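Local atomic coordinates of MdbA protein (Corynebacterium matruchotii ATCC 14266, PDB entry 6BO0), a protein that probably catalyses disulfide-bond formation in exported proteins, as a membrane-associated thiol-disulfide oxidoreductase of the DsbA family with a thioredoxin fold. Residues 139-143 / 144-148. Sequence-based numbering, arbitrary orientation.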
loop_
_atom_site.group_PDB
_atom_site.type_symbol
_atom_site.label_atom_id
_atom_site.label_comp_id
_atom_site.label_asym_id
_atom_site.label_seq_id
_atom_site.Cartn_x
_atom_site.Cartn_y
_atom_site.Cartn_z
ATOM N N LEU A 139 -3.944 -14.440 4.931
ATOM C CA LEU A 139 -4.471 -13.802 3.718
ATOM C C LEU A 139 -3.948 -14.416 2.425
ATOM O O LEU A 139 -4.176 -13.868 1.360
ATOM C CB LEU A 139 -4.227 -12.303 3.754
ATOM C CG LEU A 139 -4.996 -11.604 4.877
ATOM C CD1 LEU A 139 -4.802 -10.091 4.704
ATOM C CD2 LEU A 139 -6.468 -11.940 4.932
ATOM N N GLY A 140 -3.285 -15.559 2.509
ATOM C CA GLY A 140 -2.981 -16.332 1.323
ATOM C C GLY A 140 -1.590 -16.205 0.749
ATOM O O GLY A 140 -1.336 -16.723 -0.337
ATOM N N ALA A 141 -0.664 -15.557 1.460
ATOM C CA ALA A 141 0.691 -15.392 0.924
ATOM C C ALA A 141 1.402 -16.741 0.775
ATOM O O ALA A 141 1.173 -17.667 1.550
ATOM C CB ALA A 141 1.499 -14.476 1.822
ATOM N N LYS A 142 2.317 -16.799 -0.188
ATOM C CA LYS A 142 3.186 -17.948 -0.381
ATOM C C LYS A 142 4.050 -18.189 0.852
ATOM O O LYS A 142 4.384 -17.252 1.585
ATOM C CB LYS A 142 4.105 -17.724 -1.578
ATOM C CG LYS A 142 3.402 -17.702 -2.937
ATOM C CD LYS A 142 4.381 -17.565 -4.108
ATOM C CE LYS A 142 4.939 -16.146 -4.259
ATOM N NZ LYS A 142 5.870 -15.932 -5.419
ATOM N N ASP A 143 4.456 -19.442 1.048
ATOM C CA ASP A 143 5.311 -19.809 2.168
ATOM C C ASP A 143 6.569 -18.956 2.213
ATOM O O ASP A 143 6.989 -18.502 3.286
ATOM C CB ASP A 143 5.674 -21.307 2.073
ATOM C CG ASP A 143 4.476 -22.237 2.118
ATOM O OD1 ASP A 143 3.416 -21.858 2.622
ATOM O OD2 ASP A 143 4.646 -23.396 1.674
ATOM N N GLU A 144 7.220 -18.768 1.068
ATOM C CA GLU A 144 8.462 -18.005 1.038
ATOM C C GLU A 144 8.231 -16.525 1.371
ATOM O O GLU A 144 9.100 -15.872 1.964
ATOM C CB GLU A 144 9.116 -18.163 -0.336
ATOM C CG GLU A 144 10.452 -17.477 -0.488
ATOM C CD GLU A 144 11.590 -18.056 0.336
ATOM O OE1 GLU A 144 11.429 -19.080 1.071
ATOM O OE2 GLU A 144 12.679 -17.445 0.273
ATOM N N THR A 145 7.072 -16.007 0.967
ATOM C CA THR A 145 6.733 -14.614 1.291
ATOM C C THR A 145 6.597 -14.432 2.797
ATOM O O THR A 145 7.095 -13.474 3.363
ATOM C CB THR A 145 5.457 -14.201 0.584
ATOM O OG1 THR A 145 5.640 -14.381 -0.823
ATOM C CG2 THR A 145 5.032 -12.775 0.896
ATOM N N VAL A 146 5.906 -15.364 3.431
ATOM C CA VAL A 146 5.719 -15.342 4.870
ATOM C C VAL A 146 7.092 -15.344 5.564
ATOM O O VAL A 146 7.336 -14.571 6.481
ATOM C CB VAL A 146 4.834 -16.534 5.302
ATOM C CG1 VAL A 146 4.737 -16.629 6.820
ATOM C CG2 VAL A 146 3.429 -16.408 4.717
ATOM N N LYS A 147 7.979 -16.246 5.114
ATOM C CA LYS A 147 9.325 -16.293 5.685
ATOM C C LYS A 147 10.059 -14.951 5.513
ATOM O O LYS A 147 10.687 -14.459 6.445
ATOM C CB LYS A 147 10.110 -17.423 5.032
ATOM C CG LYS A 147 11.508 -17.610 5.594
ATOM C CD LYS A 147 12.367 -18.486 4.708
ATOM C CE LYS A 147 11.878 -19.897 4.723
ATOM N NZ LYS A 147 12.798 -20.724 3.908
ATOM N N LYS A 148 10.004 -14.379 4.303
ATOM C CA LYS A 148 10.736 -13.152 4.051
ATOM C C LYS A 148 10.196 -12.009 4.901
ATOM O O LYS A 148 10.956 -11.126 5.311
ATOM C CB LYS A 148 10.671 -12.769 2.596
ATOM C CG LYS A 148 11.585 -13.620 1.724
ATOM C CD LYS A 148 11.592 -13.045 0.323
ATOM C CE LYS A 148 12.311 -13.914 -0.660
ATOM N NZ LYS A 148 12.446 -13.139 -1.913
#
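The first turn of helix 143-151, with Lys142 as its N-cap residue, closes through two backbone bonds: Val146 N donates to Lys142 O at 3.0 Å and Lys147 N to Asp143 O at 3.1 Å. Both have N-H...O angles of 165°, the straight i+4 geometry of an alpha-helix. Just ahead of this turn, Ala141 CB meets two methyls, Thr145 CG2 and Val146 CG2, each 4.0 Å away. Val146 CG2 stands beside its own backbone N because CG1 lies anti to it (chi1 174°), and this puts CG2 3.4 Å from Lys142 O as well. The Thr145 branches divide the work: CG2 faces Ala141, while OG1, 3.8 Å from Lys142 CB, hydrogen-bonds to Asp104 OD2, a carboxylate oxygen that also accepts from Lys142 N. On the outer face, Lys147 NZ and Glu144 OE1 form a salt bridge at 3.6 Å, one turn apart. Upstream, Gly140, at positive phi (100°), is the C-prime residue of the Schellman motif ending helix 129-138, with Ala141 N bonded to Ala136 O and Gly140 N to Lys137 O. A Schellman stop followed almost immediately by a new N-cap makes this a short helix-to-helix connection, here in the helical part of a DsbA-like thioredoxin fold.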